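Local coordinates for protein diaminopimelate decarboxylase (Phaeodactylum tricornutum, PDB 7JPJ) that probably decarboxylates diaminopimelate in lysine biosynthesis, as a pyridoxal-phosphate-dependent enzyme that works as a dimer, at residues A[134-139]-A[191-196]. Sequence-based numbering, arbitrary orientation.
Sequences HYAGKG and ERYGLE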
loop_
_atom_site.group_PDB
_atom_site.type_symbol
_atom_site.label_atom_id
_atom_site.label_comp_id
_atom_site.label_asym_id
_atom_site.label_seq_id
_atom_site.Cartn_x
_atom_site.Cartn_y
_atom_site.Cartn_z
ATOM N N HIS A 134 -14.972 -22.810 -23.897
ATOM C CA HIS A 134 -14.517 -24.036 -23.254
ATOM C C HIS A 134 -15.665 -24.989 -22.943
ATOM O O HIS A 134 -15.462 -26.208 -22.925
ATOM C CB HIS A 134 -13.754 -23.696 -21.973
ATOM C CG HIS A 134 -12.957 -24.838 -21.423
ATOM N ND1 HIS A 134 -13.484 -25.753 -20.537
ATOM C CD2 HIS A 134 -11.674 -25.215 -21.636
ATOM C CE1 HIS A 134 -12.559 -26.643 -20.225
ATOM N NE2 HIS A 134 -11.451 -26.340 -20.879
ATOM N N TYR A 135 -16.864 -24.464 -22.701
ATOM C CA TYR A 135 -18.031 -25.261 -22.343
ATOM C C TYR A 135 -19.142 -25.092 -23.371
ATOM O O TYR A 135 -20.315 -24.948 -23.028
ATOM C CB TYR A 135 -18.540 -24.889 -20.953
ATOM C CG TYR A 135 -17.538 -25.124 -19.848
ATOM C CD1 TYR A 135 -17.145 -26.411 -19.508
ATOM C CD2 TYR A 135 -16.993 -24.063 -19.139
ATOM C CE1 TYR A 135 -16.229 -26.636 -18.498
ATOM C CE2 TYR A 135 -16.077 -24.276 -18.126
ATOM C CZ TYR A 135 -15.697 -25.566 -17.809
ATOM O OH TYR A 135 -14.783 -25.785 -16.798
ATOM N N ALA A 136 -18.778 -25.116 -24.651
ATOM C CA ALA A 136 -19.728 -24.825 -25.716
ATOM C C ALA A 136 -20.792 -25.913 -25.814
ATOM O O ALA A 136 -20.471 -27.102 -25.927
ATOM C CB ALA A 136 -18.993 -24.679 -27.049
ATOM N N GLY A 137 -22.059 -25.500 -25.772
ATOM C CA GLY A 137 -23.193 -26.395 -25.918
ATOM C C GLY A 137 -23.219 -27.556 -24.945
ATOM O O GLY A 137 -23.066 -28.711 -25.355
ATOM N N LYS A 138 -23.425 -27.274 -23.657
ATOM C CA LYS A 138 -23.348 -28.321 -22.639
ATOM C C LYS A 138 -24.519 -28.377 -21.649
ATOM O O LYS A 138 -24.837 -29.469 -21.170
ATOM C CB LYS A 138 -22.020 -28.207 -21.884
ATOM C CG LYS A 138 -20.900 -28.986 -22.567
ATOM C CD LYS A 138 -19.559 -28.827 -21.872
ATOM C CE LYS A 138 -18.453 -29.520 -22.666
ATOM N NZ LYS A 138 -18.753 -30.961 -22.923
ATOM N N GLY A 139 -25.143 -27.260 -21.264
ATOM C CA GLY A 139 -24.644 -25.907 -21.385
ATOM C C GLY A 139 -24.367 -25.428 -19.980
ATOM O O GLY A 139 -25.274 -25.355 -19.149
ATOM N N GLU A 191 -26.435 -17.715 -26.311
ATOM C CA GLU A 191 -26.989 -18.671 -27.264
ATOM C C GLU A 191 -25.893 -19.310 -28.108
ATOM O O GLU A 191 -25.976 -20.496 -28.450
ATOM C CB GLU A 191 -28.022 -17.982 -28.159
ATOM C CG GLU A 191 -28.366 -18.756 -29.428
ATOM C CD GLU A 191 -29.429 -18.072 -30.266
ATOM O OE1 GLU A 191 -30.186 -18.780 -30.967
ATOM O OE2 GLU A 191 -29.501 -16.825 -30.230
ATOM N N ARG A 192 -24.854 -18.540 -28.448
ATOM C CA ARG A 192 -23.793 -19.051 -29.310
ATOM C C ARG A 192 -23.115 -20.272 -28.701
ATOM O O ARG A 192 -22.799 -21.234 -29.411
ATOM C CB ARG A 192 -22.770 -17.950 -29.578
ATOM C CG ARG A 192 -21.842 -18.233 -30.740
ATOM C CD ARG A 192 -20.477 -17.629 -30.482
ATOM N NE ARG A 192 -19.654 -17.580 -31.685
ATOM C CZ ARG A 192 -18.571 -16.823 -31.805
ATOM N NH1 ARG A 192 -18.188 -16.054 -30.792
ATOM N NH2 ARG A 192 -17.869 -16.833 -32.932
ATOM N N TYR A 193 -22.890 -20.260 -27.388
ATOM C CA TYR A 193 -22.242 -21.367 -26.699
ATOM C C TYR A 193 -23.218 -22.208 -25.887
ATOM O O TYR A 193 -22.784 -23.058 -25.103
ATOM C CB TYR A 193 -21.119 -20.842 -25.803
ATOM C CG TYR A 193 -20.089 -20.018 -26.543
ATOM C CD1 TYR A 193 -19.247 -20.603 -27.483
ATOM C CD2 TYR A 193 -19.954 -18.656 -26.300
ATOM C CE1 TYR A 193 -18.301 -19.855 -28.163
ATOM C CE2 TYR A 193 -19.011 -17.901 -26.975
ATOM C CZ TYR A 193 -18.188 -18.504 -27.906
ATOM O OH TYR A 193 -17.249 -17.755 -28.579
ATOM N N GLY A 194 -24.520 -21.998 -26.058
ATOM C CA GLY A 194 -25.501 -22.792 -25.338
ATOM C C GLY A 194 -25.422 -22.659 -23.836
ATOM O O GLY A 194 -25.777 -23.598 -23.116
ATOM N N LEU A 195 -24.966 -21.512 -23.339
ATOM C CA LEU A 195 -24.827 -21.301 -21.909
ATOM C C LEU A 195 -26.195 -21.229 -21.233
ATOM O O LEU A 195 -27.240 -21.113 -21.878
ATOM C CB LEU A 195 -24.047 -20.017 -21.630
ATOM C CG LEU A 195 -22.612 -19.954 -22.142
ATOM C CD1 LEU A 195 -21.996 -18.617 -21.789
ATOM C CD2 LEU A 195 -21.797 -21.095 -21.563
ATOM N N GLU A 196 -26.173 -21.295 -19.906
ATOM C CA GLU A 196 -27.365 -21.118 -19.083
ATOM C C GLU A 196 -27.036 -20.114 -17.987
ATOM O O GLU A 196 -26.209 -20.394 -17.113
ATOM C CB GLU A 196 -27.834 -22.443 -18.485
ATOM C CG GLU A 196 -29.055 -22.306 -17.585
ATOM C CD GLU A 196 -29.858 -23.589 -17.484
ATOM O OE1 GLU A 196 -30.092 -24.052 -16.347
ATOM O OE2 GLU A 196 -30.252 -24.134 -18.539
#
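Gly-137 and Tyr-193 join the loop after helix 125-134 to the end of helix 185-192: the amide N of Gly-137 donates to the carbonyl O of Tyr-193 at 2.6 Å, nearly straight at the hydrogen (165°) but arriving from above the carbonyl plane. Two CA-H...O approaches add to it, from Ala-136 CA to the same Tyr-193 O and from Gly-139 CA to Gly-194 O at 3.1 Å. Gly-194, with positive phi, is the C-prime residue of a Schellman motif that ends helix 185-192, its N bonded to Glu-191 O, while Leu-195 N closes the motif on the last turn of the helix. Gly-139, which has no side chain, follows a cis peptide bond. Among side chains, Tyr-193, with CG anti to its carbonyl carbon (chi1 -56°), offers the CD1 edge of its ring to Ala-136 CB (4.1 Å), which lies near the ring plane; the aliphatic CD of Arg-192 rests over one ring face toward the rim. The side chain of Glu-196 meets Gly-139 O through CB (3.9 Å). The Tyr-135 ring leads away from the contact to helix 110-116, where its OH is hydrogen-bonded to Asp-115, while Leu-195 packs on Leu-128 and Phe-131 of helix 125-134. The two segments thus meet where helices 125-134 and 185-192 give way to the parallel strands 141-147 and 196-201 of the TIM-type barrel, Glu-196 pairing through its backbone with Ala-140 and Val-142.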